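Local coordinates for protein dehalogenase (Rhodospirillaceae, PDB 6A41) that probably catalyses a dehalogenation reaction, as a four-chain enzyme built on the Rossmann-type fold of the short-chain dehydrogenases/reductases, at residues I172-V182 and I232-W243; G18-L26 and Y48-H56. All blocks are in the same frame, centred on the assembly; numbering follows the deposited sequence.

Contact 1: I172-V182 and I232-W243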
ATOM      1  N   ILE A 172      -2.916 -16.738  17.103  1.00 12.94           N
ATOM      2  CA  ILE A 172      -2.697 -15.475  17.714  1.00 11.49           C
ATOM      3  C   ILE A 172      -2.639 -14.455  16.595  1.00 11.09           C
ATOM      4  O   ILE A 172      -1.930 -14.655  15.581  1.00 10.88           O
ATOM      5  CB  ILE A 172      -1.326 -15.567  18.389  1.00 11.12           C
ATOM      6  CG1 ILE A 172      -1.396 -16.588  19.537  1.00 10.87           C
ATOM      7  CG2 ILE A 172      -0.798 -14.226  18.846  1.00 11.00           C
ATOM      8  CD1 ILE A 172      -0.025 -17.044  19.871  1.00 11.03           C
ATOM      9  N   THR A 173      -3.349 -13.342  16.746  1.00 10.76           N
ATOM     10  CA  THR A 173      -3.248 -12.290  15.704  1.00 10.09           C
ATOM     11  C   THR A 173      -2.234 -11.216  16.112  1.00  9.72           C
ATOM     12  O   THR A 173      -1.980 -11.009  17.282  1.00  9.57           O
ATOM     13  CB  THR A 173      -4.588 -11.597  15.394  1.00 10.20           C
ATOM     14  OG1 THR A 173      -4.995 -10.770  16.491  1.00  9.44           O
ATOM     15  CG2 THR A 173      -5.669 -12.599  15.043  1.00 10.36           C
ATOM     16  N   VAL A 174      -1.652 -10.577  15.134  1.00  9.08           N
ATOM     17  CA  VAL A 174      -0.682  -9.536  15.336  1.00  8.79           C
ATOM     18  C   VAL A 174      -1.051  -8.406  14.367  1.00  8.25           C
ATOM     19  O   VAL A 174      -0.998  -8.564  13.179  1.00  7.56           O
ATOM     20  CB  VAL A 174       0.709  -9.972  15.050  1.00  9.29           C
ATOM     21  CG1 VAL A 174       1.683  -8.880  15.419  1.00  9.49           C
ATOM     22  CG2 VAL A 174       1.106 -11.213  15.815  1.00  9.41           C
ATOM     23  N   ASN A 175      -1.286  -7.263  14.940  1.00  8.02           N
ATOM     24  CA  ASN A 175      -1.670  -6.049  14.172  1.00  7.98           C
ATOM     25  C   ASN A 175      -1.014  -4.798  14.787  1.00  8.35           C
ATOM     26  O   ASN A 175      -0.490  -4.824  15.929  1.00  8.31           O
ATOM     27  CB  ASN A 175      -3.190  -5.880  14.248  1.00  7.75           C
ATOM     28  CG  ASN A 175      -3.925  -6.987  13.538  1.00  7.89           C
ATOM     29  OD1 ASN A 175      -4.638  -7.809  14.211  1.00  9.94           O
ATOM     30  ND2 ASN A 175      -3.734  -7.147  12.309  1.00  6.87           N
ATOM     31  N   ALA A 176      -1.109  -3.669  14.061  1.00  8.18           N
ATOM     32  CA  ALA A 176      -0.703  -2.381  14.610  1.00  8.12           C
ATOM     33  C   ALA A 176      -1.786  -1.381  14.345  1.00  8.84           C
ATOM     34  O   ALA A 176      -2.583  -1.523  13.359  1.00  8.98           O
ATOM     35  CB  ALA A 176       0.560  -1.884  13.958  1.00  7.93           C
ATOM     36  N   VAL A 177      -1.857  -0.359  15.158  1.00  8.68           N
ATOM     37  CA  VAL A 177      -2.741   0.783  14.866  1.00  9.10           C
ATOM     38  C   VAL A 177      -1.763   1.944  14.562  1.00  9.56           C
ATOM     39  O   VAL A 177      -0.925   2.258  15.334  1.00  9.69           O
ATOM     40  CB  VAL A 177      -3.609   1.164  16.065  1.00  9.53           C
ATOM     41  CG1 VAL A 177      -4.444   2.442  15.700  1.00  9.97           C
ATOM     42  CG2 VAL A 177      -4.621   0.044  16.363  1.00  9.54           C
ATOM     43  N   GLY A 178      -1.884   2.525  13.380  1.00  9.41           N
ATOM     44  CA  GLY A 178      -1.061   3.591  12.903  1.00  9.33           C
ATOM     45  C   GLY A 178      -1.728   4.897  13.240  1.00  9.47           C
ATOM     46  O   GLY A 178      -2.499   5.435  12.452  1.00  8.91           O
ATOM     47  N   SER A 179      -1.530   5.337  14.439  1.00  9.30           N
ATOM     48  CA  SER A 179      -2.154   6.617  14.863  1.00 10.14           C
ATOM     49  C   SER A 179      -1.503   7.848  14.296  1.00  9.43           C
ATOM     50  O   SER A 179      -0.313   7.896  14.017  1.00  9.34           O
ATOM     51  CB  SER A 179      -2.115   6.766  16.396  1.00 10.73           C
ATOM     52  OG  SER A 179      -3.022   7.749  16.884  1.00 11.56           O
ATOM     53  N   ASN A 180      -2.303   8.897  14.114  1.00  9.53           N
ATOM     54  CA  ASN A 180      -1.742  10.261  14.017  1.00  9.12           C
ATOM     55  C   ASN A 180      -2.897  11.254  14.336  1.00  9.23           C
ATOM     56  O   ASN A 180      -4.055  10.967  14.176  1.00  8.42           O
ATOM     57  CB  ASN A 180      -1.149  10.583  12.581  1.00  9.24           C
ATOM     58  CG  ASN A 180       0.017  11.675  12.567  1.00 10.08           C
ATOM     59  OD1 ASN A 180       0.570  11.999  11.477  1.00 11.63           O
ATOM     60  ND2 ASN A 180       0.322  12.233  13.675  1.00  8.67           N
ATOM     61  N   TYR A 181      -2.524  12.449  14.801  1.00  9.84           N
ATOM     62  CA  TYR A 181      -3.434  13.508  15.149  1.00 10.30           C
ATOM     63  C   TYR A 181      -4.442  13.111  16.214  1.00 10.52           C
ATOM     64  O   TYR A 181      -5.584  13.592  16.113  1.00 10.49           O
ATOM     65  CB  TYR A 181      -4.145  14.047  13.864  1.00 11.09           C
ATOM     66  CG  TYR A 181      -3.133  14.626  12.933  1.00 11.70           C
ATOM     67  CD1 TYR A 181      -2.554  15.806  13.258  1.00 12.45           C
ATOM     68  CD2 TYR A 181      -2.768  14.024  11.751  1.00 12.27           C
ATOM     69  CE1 TYR A 181      -1.596  16.387  12.489  1.00 13.72           C
ATOM     70  CE2 TYR A 181      -1.796  14.555  10.950  1.00 13.01           C
ATOM     71  CZ  TYR A 181      -1.207  15.782  11.295  1.00 14.15           C
ATOM     72  OH  TYR A 181      -0.168  16.372  10.548  1.00 15.48           O
ATOM     73  N   VAL A 182      -4.063  12.233  17.163  1.00 10.46           N
ATOM     74  CA  VAL A 182      -4.912  11.825  18.265  1.00 11.35           C
ATOM     75  C   VAL A 182      -4.402  12.525  19.518  1.00 12.22           C
ATOM     76  O   VAL A 182      -3.187  12.437  19.809  1.00 12.66           O
ATOM     77  CB  VAL A 182      -4.920  10.340  18.523  1.00 12.06           C
ATOM     78  CG1 VAL A 182      -5.783  10.024  19.764  1.00 13.05           C
ATOM     79  CG2 VAL A 182      -5.402   9.585  17.315  1.00 11.94           C
ATOM     80  N   ILE A 232      -8.585 -10.701  11.576  1.00  7.93           N
ATOM     81  CA  ILE A 232      -7.760  -9.637  11.132  1.00  7.81           C
ATOM     82  C   ILE A 232      -6.347  -9.896  11.676  1.00  7.71           C
ATOM     83  O   ILE A 232      -6.169 -10.027  12.895  1.00  7.88           O
ATOM     84  CB  ILE A 232      -8.236  -8.277  11.672  1.00  7.77           C
ATOM     85  CG1 ILE A 232      -9.656  -8.062  11.163  1.00  8.14           C
ATOM     86  CG2 ILE A 232      -7.254  -7.168  11.335  1.00  7.31           C
ATOM     87  CD1 ILE A 232     -10.367  -6.856  11.801  1.00  8.37           C
ATOM     88  N   THR A 233      -5.373  -9.969  10.781  1.00  7.43           N
ATOM     89  CA  THR A 233      -3.934 -10.114  11.282  1.00  7.18           C
ATOM     90  C   THR A 233      -2.999  -9.647  10.239  1.00  7.28           C
ATOM     91  O   THR A 233      -3.349  -9.606   9.035  1.00  7.25           O
ATOM     92  CB  THR A 233      -3.636 -11.589  11.696  1.00  7.11           C
ATOM     93  OG1 THR A 233      -2.491 -11.654  12.489  1.00  6.77           O
ATOM     94  CG2 THR A 233      -3.480 -12.537  10.546  1.00  7.19           C
ATOM     95  N   GLY A 234      -1.832  -9.225  10.688  1.00  7.21           N
ATOM     96  CA  GLY A 234      -0.860  -8.739   9.799  1.00  7.68           C
ATOM     97  C   GLY A 234      -1.103  -7.339   9.298  1.00  8.07           C
ATOM     98  O   GLY A 234      -0.473  -6.941   8.310  1.00  8.54           O
ATOM     99  N   HIS A 235      -1.949  -6.589   9.981  1.00  7.80           N
ATOM    100  CA  HIS A 235      -2.404  -5.369   9.405  1.00  7.96           C
ATOM    101  C   HIS A 235      -1.935  -4.149  10.220  1.00  8.22           C
ATOM    102  O   HIS A 235      -1.945  -4.186  11.437  1.00  8.05           O
ATOM    103  CB  HIS A 235      -3.943  -5.312   9.345  1.00  8.11           C
ATOM    104  CG  HIS A 235      -4.485  -4.100   8.598  1.00  8.16           C
ATOM    105  ND1 HIS A 235      -4.081  -3.745   7.319  1.00  8.41           N
ATOM    106  CD2 HIS A 235      -5.419  -3.187   8.970  1.00  8.47           C
ATOM    107  CE1 HIS A 235      -4.782  -2.663   6.937  1.00  8.63           C
ATOM    108  NE2 HIS A 235      -5.609  -2.314   7.921  1.00  8.59           N
ATOM    109  N   VAL A 236      -1.664  -3.057   9.502  1.00  8.78           N
ATOM    110  CA  VAL A 236      -1.428  -1.738  10.146  1.00  9.07           C
ATOM    111  C   VAL A 236      -2.636  -0.818   9.838  1.00  9.78           C
ATOM    112  O   VAL A 236      -2.798  -0.428   8.678  1.00 10.03           O
ATOM    113  CB  VAL A 236      -0.133  -1.099   9.585  1.00  9.10           C
ATOM    114  CG1 VAL A 236      -0.032   0.302  10.220  1.00  8.99           C
ATOM    115  CG2 VAL A 236       1.018  -2.004   9.907  1.00  9.52           C
ATOM    116  N   LEU A 237      -3.515  -0.626  10.811  1.00 10.23           N
ATOM    117  CA  LEU A 237      -4.788   0.070  10.694  1.00 11.46           C
ATOM    118  C   LEU A 237      -4.561   1.572  10.940  1.00 10.92           C
ATOM    119  O   LEU A 237      -4.335   2.033  12.083  1.00 10.69           O
ATOM    120  CB  LEU A 237      -5.775  -0.516  11.654  1.00 12.62           C
ATOM    121  CG  LEU A 237      -7.116   0.083  11.928  1.00 15.69           C
ATOM    122  CD1 LEU A 237      -7.685   0.532  10.668  1.00 17.21           C
ATOM    123  CD2 LEU A 237      -8.015  -0.969  12.620  1.00 15.30           C
ATOM    124  N   PRO A 238      -4.631   2.384   9.872  1.00 11.10           N
ATOM    125  CA  PRO A 238      -4.520   3.842  10.033  1.00 10.75           C
ATOM    126  C   PRO A 238      -5.642   4.475  10.817  1.00 10.19           C
ATOM    127  O   PRO A 238      -6.845   4.148  10.642  1.00  9.94           O
ATOM    128  CB  PRO A 238      -4.466   4.367   8.607  1.00 11.35           C
ATOM    129  CG  PRO A 238      -4.309   3.105   7.829  1.00 12.58           C
ATOM    130  CD  PRO A 238      -5.009   2.046   8.524  1.00 10.92           C
ATOM    131  N   HIS A 239      -5.249   5.298  11.773  1.00  8.99           N
ATOM    132  CA  HIS A 239      -6.165   5.929  12.700  1.00  8.47           C
ATOM    133  C   HIS A 239      -5.730   7.379  12.843  1.00  8.38           C
ATOM    134  O   HIS A 239      -5.203   7.783  13.788  1.00  7.56           O
ATOM    135  CB  HIS A 239      -6.130   5.191  14.030  1.00  8.27           C
ATOM    136  CG  HIS A 239      -7.161   5.655  14.984  1.00  8.20           C
ATOM    137  ND1 HIS A 239      -6.979   6.774  15.754  1.00  8.60           N
ATOM    138  CD2 HIS A 239      -8.399   5.181  15.266  1.00  8.50           C
ATOM    139  CE1 HIS A 239      -8.059   6.944  16.525  1.00  8.93           C
ATOM    140  NE2 HIS A 239      -8.926   5.986  16.276  1.00  8.59           N
ATOM    141  N   ALA A 240      -6.060   8.139  11.778  1.00  8.52           N
ATOM    142  CA  ALA A 240      -5.585   9.481  11.625  1.00  8.41           C
ATOM    143  C   ALA A 240      -6.548  10.385  10.913  1.00  8.39           C
ATOM    144  O   ALA A 240      -6.108  11.313  10.253  1.00  8.31           O
ATOM    145  CB  ALA A 240      -4.295   9.422  10.852  1.00  8.42           C
ATOM    146  N   GLY A 241      -7.857  10.161  11.065  1.00  8.05           N
ATOM    147  CA  GLY A 241      -8.833  11.042  10.523  1.00  8.14           C
ATOM    148  C   GLY A 241      -8.857  11.174   9.011  1.00  8.08           C
ATOM    149  O   GLY A 241      -9.253  12.188   8.495  1.00  7.83           O
ATOM    150  N   GLY A 242      -8.351  10.178   8.339  1.00  8.04           N
ATOM    151  CA  GLY A 242      -8.193  10.214   6.866  1.00  8.84           C
ATOM    152  C   GLY A 242      -6.837  10.757   6.314  1.00  8.70           C
ATOM    153  O   GLY A 242      -6.616  10.715   5.126  1.00  8.05           O
ATOM    154  N   TRP A 243      -5.961  11.179   7.213  1.00  9.14           N
ATOM    155  CA  TRP A 243      -4.693  11.778   6.812  1.00 10.46           C
ATOM    156  C   TRP A 243      -3.836  10.711   6.096  1.00 11.31           C
ATOM    157  O   TRP A 243      -3.054  11.077   5.201  1.00 11.59           O
ATOM    158  CB  TRP A 243      -4.016  12.370   8.041  1.00 10.50           C
ATOM    159  CG  TRP A 243      -2.705  12.980   7.825  1.00 10.66           C
ATOM    160  CD1 TRP A 243      -2.439  14.315   7.561  1.00 10.81           C
ATOM    161  CD2 TRP A 243      -1.426  12.325   7.959  1.00 10.72           C
ATOM    162  NE1 TRP A 243      -1.093  14.489   7.410  1.00 11.06           N
ATOM    163  CE2 TRP A 243      -0.438  13.316   7.722  1.00 11.10           C
ATOM    164  CE3 TRP A 243      -1.033  10.985   8.246  1.00 10.67           C
ATOM    165  CZ2 TRP A 243       0.928  13.044   7.719  1.00 11.36           C
ATOM    166  CZ3 TRP A 243       0.360  10.692   8.254  1.00 11.09           C
ATOM    167  CH2 TRP A 243       1.318  11.738   8.026  1.00 11.39           C
TER
HETATM  168  O   HOH W   1      -1.523 -14.024  12.975  1.00 10.59           O

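Contact 2: G18-L26 and Y48-H56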
ATOM      1  N   GLY A  18      -2.125   4.819  26.325  1.00 10.47           N
ATOM      2  CA  GLY A  18      -2.399   4.024  27.571  1.00 10.53           C
ATOM      3  C   GLY A  18      -3.719   4.312  28.289  1.00 11.20           C
ATOM      4  O   GLY A  18      -4.454   3.387  28.721  1.00 10.58           O
ATOM      5  N   HIS A  19      -3.980   5.578  28.541  1.00 11.30           N
ATOM      6  CA  HIS A  19      -5.161   5.941  29.241  1.00 11.55           C
ATOM      7  C   HIS A  19      -6.422   5.674  28.474  1.00 10.98           C
ATOM      8  O   HIS A  19      -7.395   5.167  29.048  1.00 10.35           O
ATOM      9  CB  HIS A  19      -5.107   7.409  29.688  1.00 13.00           C
ATOM     10  CG  HIS A  19      -4.162   7.617  30.826  1.00 14.62           C
ATOM     11  ND1 HIS A  19      -4.275   8.692  31.681  1.00 15.32           N
ATOM     12  CD2 HIS A  19      -3.224   6.798  31.358  1.00 15.44           C
ATOM     13  CE1 HIS A  19      -3.334   8.579  32.616  1.00 16.47           C
ATOM     14  NE2 HIS A  19      -2.682   7.449  32.437  1.00 15.59           N
ATOM     15  N   GLY A  20      -6.424   6.069  27.187  1.00 10.54           N
ATOM     16  CA  GLY A  20      -7.635   5.798  26.299  1.00 10.00           C
ATOM     17  C   GLY A  20      -7.908   4.306  26.300  1.00 10.01           C
ATOM     18  O   GLY A  20      -9.032   3.889  26.429  1.00  9.86           O
ATOM     19  N   THR A  21      -6.841   3.490  26.104  1.00  9.70           N
ATOM     20  CA  THR A  21      -7.033   2.102  26.009  1.00 10.09           C
ATOM     21  C   THR A  21      -7.526   1.549  27.370  1.00  9.93           C
ATOM     22  O   THR A  21      -8.397   0.763  27.389  1.00 10.54           O
ATOM     23  CB  THR A  21      -5.765   1.364  25.578  1.00 10.42           C
ATOM     24  OG1 THR A  21      -5.306   1.935  24.308  1.00 10.79           O
ATOM     25  CG2 THR A  21      -6.065  -0.127  25.394  1.00 10.82           C
ATOM     26  N   THR A  22      -6.935   1.972  28.486  1.00  9.65           N
ATOM     27  CA  THR A  22      -7.372   1.456  29.798  1.00 10.06           C
ATOM     28  C   THR A  22      -8.866   1.691  30.002  1.00  9.96           C
ATOM     29  O   THR A  22      -9.642   0.792  30.392  1.00  9.18           O
ATOM     30  CB  THR A  22      -6.634   2.205  30.916  1.00 10.20           C
ATOM     31  OG1 THR A  22      -5.261   1.902  30.869  1.00 10.37           O
ATOM     32  CG2 THR A  22      -7.164   1.803  32.284  1.00 10.31           C
ATOM     33  N   ARG A  23      -9.217   2.936  29.732  1.00 10.53           N
ATOM     34  CA  ARG A  23     -10.587   3.444  29.923  1.00 11.86           C
ATOM     35  C   ARG A  23     -11.644   2.651  29.130  1.00 11.51           C
ATOM     36  O   ARG A  23     -12.699   2.190  29.686  1.00 10.79           O
ATOM     37  CB  ARG A  23     -10.680   4.936  29.537  1.00 13.80           C
ATOM     38  CG  ARG A  23     -12.002   5.554  29.867  1.00 16.14           C
ATOM     39  CD  ARG A  23     -12.173   7.041  29.432  1.00 18.75           C
ATOM     40  NE  ARG A  23     -11.132   7.793  30.057  1.00 21.50           N
ATOM     41  CZ  ARG A  23     -10.040   8.340  29.519  1.00 20.93           C
ATOM     42  NH1 ARG A  23      -9.763   8.332  28.266  1.00 22.28           N
ATOM     43  NH2 ARG A  23      -9.192   8.939  30.366  1.00 23.27           N
ATOM     44  N   ILE A  24     -11.390   2.490  27.849  1.00 10.36           N
ATOM     45  CA  ILE A  24     -12.318   1.710  27.018  1.00 10.82           C
ATOM     46  C   ILE A  24     -12.290   0.218  27.360  1.00 10.61           C
ATOM     47  O   ILE A  24     -13.378  -0.380  27.440  1.00 10.22           O
ATOM     48  CB  ILE A  24     -12.054   1.965  25.515  1.00 10.90           C
ATOM     49  CG1 ILE A  24     -12.260   3.458  25.125  1.00 11.57           C
ATOM     50  CG2 ILE A  24     -13.026   1.160  24.667  1.00 10.97           C
ATOM     51  CD1 ILE A  24     -13.635   4.019  25.483  1.00 12.75           C
ATOM     52  N   ALA A  25     -11.107  -0.371  27.583  1.00 10.16           N
ATOM     53  CA  ALA A  25     -11.026  -1.796  27.874  1.00 10.32           C
ATOM     54  C   ALA A  25     -11.880  -2.095  29.141  1.00 11.20           C
ATOM     55  O   ALA A  25     -12.630  -3.052  29.208  1.00 11.15           O
ATOM     56  CB  ALA A  25      -9.590  -2.165  28.097  1.00  9.99           C
ATOM     57  N   LEU A  26     -11.778  -1.217  30.152  1.00 12.10           N
ATOM     58  CA  LEU A  26     -12.516  -1.429  31.417  1.00 12.08           C
ATOM     59  C   LEU A  26     -14.015  -1.306  31.177  1.00 12.14           C
ATOM     60  O   LEU A  26     -14.795  -2.066  31.678  1.00 12.53           O
ATOM     61  CB  LEU A  26     -12.000  -0.458  32.487  1.00 12.06           C
ATOM     62  CG  LEU A  26     -10.670  -0.658  33.127  1.00 11.58           C
ATOM     63  CD1 LEU A  26     -10.435   0.496  34.079  1.00 11.53           C
ATOM     64  CD2 LEU A  26     -10.616  -1.950  33.895  1.00 11.96           C
ATOM     65  N   TYR A  48      -2.722   5.776  39.279  1.00 15.65           N
ATOM     66  CA  TYR A  48      -3.332   5.082  38.083  1.00 14.10           C
ATOM     67  C   TYR A  48      -4.611   4.300  38.493  1.00 14.10           C
ATOM     68  O   TYR A  48      -5.656   4.313  37.881  1.00 12.84           O
ATOM     69  CB  TYR A  48      -2.297   4.170  37.440  1.00 13.33           C
ATOM     70  CG  TYR A  48      -2.820   3.305  36.313  1.00 12.08           C
ATOM     71  CD1 TYR A  48      -3.136   3.856  35.069  1.00 11.67           C
ATOM     72  CD2 TYR A  48      -3.009   1.975  36.515  1.00 11.62           C
ATOM     73  CE1 TYR A  48      -3.629   3.085  34.037  1.00 10.89           C
ATOM     74  CE2 TYR A  48      -3.493   1.208  35.502  1.00 11.62           C
ATOM     75  CZ  TYR A  48      -3.854   1.777  34.249  1.00 10.74           C
ATOM     76  OH  TYR A  48      -4.248   0.848  33.202  1.00  9.78           O
ATOM     77  N   GLU A  49      -4.485   3.527  39.551  1.00 15.12           N
ATOM     78  CA  GLU A  49      -5.510   2.677  40.023  1.00 15.39           C
ATOM     79  C   GLU A  49      -6.715   3.501  40.552  1.00 16.22           C
ATOM     80  O   GLU A  49      -7.873   3.074  40.370  1.00 16.78           O
ATOM     81  CB  GLU A  49      -5.022   1.672  41.052  1.00 15.99           C
ATOM     82  CG  GLU A  49      -4.039   0.645  40.455  1.00 16.81           C
ATOM     83  CD  GLU A  49      -3.621  -0.474  41.397  1.00 18.18           C
ATOM     84  OE1 GLU A  49      -3.992  -0.376  42.609  1.00 20.18           O
ATOM     85  OE2 GLU A  49      -2.959  -1.446  40.975  1.00 15.81           O
ATOM     86  N   SER A  50      -6.483   4.657  41.110  1.00 16.96           N
ATOM     87  CA  SER A  50      -7.597   5.440  41.567  1.00 19.00           C
ATOM     88  C   SER A  50      -8.320   6.117  40.375  1.00 18.15           C
ATOM     89  O   SER A  50      -9.534   6.309  40.381  1.00 17.46           O
ATOM     90  CB  SER A  50      -7.128   6.382  42.658  1.00 21.88           C
ATOM     91  OG  SER A  50      -6.687   7.529  42.034  1.00 25.79           O
ATOM     92  N   GLN A  51      -7.587   6.484  39.330  1.00 17.46           N
ATOM     93  CA  GLN A  51      -8.174   7.024  38.090  1.00 18.96           C
ATOM     94  C   GLN A  51      -8.917   5.958  37.279  1.00 16.70           C
ATOM     95  O   GLN A  51      -9.966   6.277  36.695  1.00 14.82           O
ATOM     96  CB  GLN A  51      -7.051   7.621  37.281  1.00 22.14           C
ATOM     97  CG  GLN A  51      -7.309   8.433  36.071  1.00 26.42           C
ATOM     98  CD  GLN A  51      -5.939   9.077  35.624  1.00 32.52           C
ATOM     99  OE1 GLN A  51      -4.754   8.905  36.257  1.00 36.96           O
ATOM    100  NE2 GLN A  51      -6.076   9.832  34.593  1.00 35.56           N
ATOM    101  N   PHE A  52      -8.440   4.698  37.318  1.00 13.97           N
ATOM    102  CA  PHE A  52      -9.007   3.618  36.528  1.00 13.59           C
ATOM    103  C   PHE A  52      -9.305   2.402  37.389  1.00 14.22           C
ATOM    104  O   PHE A  52      -8.607   1.376  37.298  1.00 13.37           O
ATOM    105  CB  PHE A  52      -8.006   3.254  35.415  1.00 13.36           C
ATOM    106  CG  PHE A  52      -7.690   4.402  34.491  1.00 13.40           C
ATOM    107  CD1 PHE A  52      -8.651   4.878  33.594  1.00 13.93           C
ATOM    108  CD2 PHE A  52      -6.476   5.049  34.539  1.00 14.15           C
ATOM    109  CE1 PHE A  52      -8.407   5.997  32.770  1.00 13.95           C
ATOM    110  CE2 PHE A  52      -6.189   6.097  33.628  1.00 14.57           C
ATOM    111  CZ  PHE A  52      -7.164   6.596  32.805  1.00 14.29           C
ATOM    112  N   PRO A  53     -10.306   2.468  38.274  1.00 15.16           N
ATOM    113  CA  PRO A  53     -10.601   1.412  39.206  1.00 16.53           C
ATOM    114  C   PRO A  53     -10.936   0.133  38.446  1.00 17.32           C
ATOM    115  O   PRO A  53     -11.727   0.186  37.504  1.00 15.86           O
ATOM    116  CB  PRO A  53     -11.898   1.908  39.905  1.00 17.81           C
ATOM    117  CG  PRO A  53     -11.785   3.397  39.808  1.00 17.41           C
ATOM    118  CD  PRO A  53     -11.218   3.626  38.481  1.00 16.53           C
ATOM    119  N   GLY A  54     -10.311  -0.956  38.905  1.00 16.06           N
ATOM    120  CA  GLY A  54     -10.362  -2.250  38.295  1.00 16.96           C
ATOM    121  C   GLY A  54      -9.111  -2.507  37.523  1.00 16.79           C
ATOM    122  O   GLY A  54      -8.879  -3.612  37.256  1.00 19.73           O
ATOM    123  N   ALA A  55      -8.331  -1.510  37.066  1.00 15.17           N
ATOM    124  CA  ALA A  55      -7.027  -1.730  36.415  1.00 14.38           C
ATOM    125  C   ALA A  55      -5.967  -2.000  37.504  1.00 15.12           C
ATOM    126  O   ALA A  55      -6.047  -1.405  38.546  1.00 14.84           O
ATOM    127  CB  ALA A  55      -6.587  -0.544  35.613  1.00 13.97           C
ATOM    128  N   HIS A  56      -5.012  -2.877  37.228  1.00 14.20           N
ATOM    129  CA  HIS A  56      -3.922  -3.228  38.181  1.00 14.14           C
ATOM    130  C   HIS A  56      -2.570  -2.657  37.663  1.00 13.26           C
ATOM    131  O   HIS A  56      -2.045  -3.053  36.571  1.00 11.50           O
ATOM    132  CB  HIS A  56      -3.805  -4.726  38.299  1.00 15.02           C
ATOM    133  CG  HIS A  56      -2.697  -5.174  39.233  1.00 17.12           C
ATOM    134  ND1 HIS A  56      -2.821  -5.145  40.614  1.00 19.29           N
ATOM    135  CD2 HIS A  56      -1.468  -5.692  38.986  1.00 18.96           C
ATOM    136  CE1 HIS A  56      -1.670  -5.537  41.168  1.00 20.42           C
ATOM    137  NE2 HIS A  56      -0.855  -5.935  40.199  1.00 19.08           N
TER

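Contact 1: I172-V182 and I232-W243
Ala-176, Gly-178 and Asn-180 give their backbone N-H groups to the carbonyls of His-235, Leu-237 and His-239, and the carbonyls of Ala-176 and Gly-178 accept from Leu-237 and His-239. Strand axes approach to 4.3 Å in this parallel ladder. Pro-238 suits its position because its nitrogen faces away from 172-179, so no ladder N-H is lost.

Near Thr-233 a side-chain oxygen takes the place of a backbone carbonyl, while Gly-234 N donates to Val-174 O. Thr-233 turns OG1 anti to its own nitrogen (chi1 -163°), accepting from Val-174 N at 3.0 Å and 169° and donating to a water that binds Ile-172 O.

Side chains pack on the ladder. Val-177 CG1 lies alongside His-239 CB at 3.6 Å, on the face of the sheet covered by helix 214-225, and Val-182 CG2 meets the His-239 ring edge in its plane. Beyond the strands Tyr-181 makes a T-shaped stack, its CE2 standing over one face of Trp-243, 3.5 Å from CD1, with planes at 67°.

His-235 NE2 hydrogen-bonds to His-235 of the second subunit, placing 232-243 at an interface. A last strand at the lateral border of a parallel sheet is typical of the short-chain dehydrogenase/reductase Rossmann fold.

Contact 2: G18-L26 and Y48-H56
Arg-23 and Phe-52 bring their CA atoms to 6.8 Å, and Leu-26 and Gly-54 theirs to 7.3 Å, as helix 18-27 passes the C-terminal end of helix 42-51 and the type II turn that follows it. These helices belong to the two successive beta-alpha-beta crossovers that open the Rossmann fold. Gly-54 fits the third position of the turn, where phi is positive (102°) and a side chain would press against the carbonyl oxygen of Pro-53.

Phe-52 is the large apolar group at the centre. Its edge meets the face of His-19 in a T-shaped pair, CE2 lying 3.6 Å above the imidazole plane and over its centre, with the ring planes at 71°. Glu-14 also holds the His-19 ring, bonding to NE2. Thr-22 covers one face of the phenyl ring, its CG2 3.4 Å from Phe-52 CG, and Gln-51 CG lies over the opposite face. Arg-23 NH2 stands at the ring edge, while NH1 is engaged in a salt bridge with Asp-215. One helical turn further on from Thr-22, Leu-26 reaches across with both methyls: CD1 packs on Phe-52 CB at 3.9 Å, and CD2 approaches the turn backbone.

Threonine suits position 22 because its two branches do different work. With chi1 at -66° the methyl faces Phe-52, and OG1 turns back along the helix. There it accepts from Tyr-48 OH at 2.8 Å, in the plane of the tyrosine ring, and donates to Gly-18 O at 2.7 Å, on the opposite face of that carbonyl from Thr-22 N.

In the fold
From the N terminus, strand 7-10 leads into helix 18-27, and the chain passes through strand 31-34 into helix 42-51, where contact 2 closes a loop of 21 residues. Strands 56-57, 79-83 and 129-136 follow before contact 1 opens at strand 172-179; its loop of 49 residues, about half of it helical, ends at strand 236-239. The loops are in series, neither nested nor crossed. Contact 2 ties helix 18-27 to the end of helix 42-51 and the turn leading into strand 56-57, at one border of the sheet; contact 1 sets strand 236-239 at the other. Their centres lie about 21 Å apart and their nearest atoms about 8 Å, yet helix 214-225 packs against both.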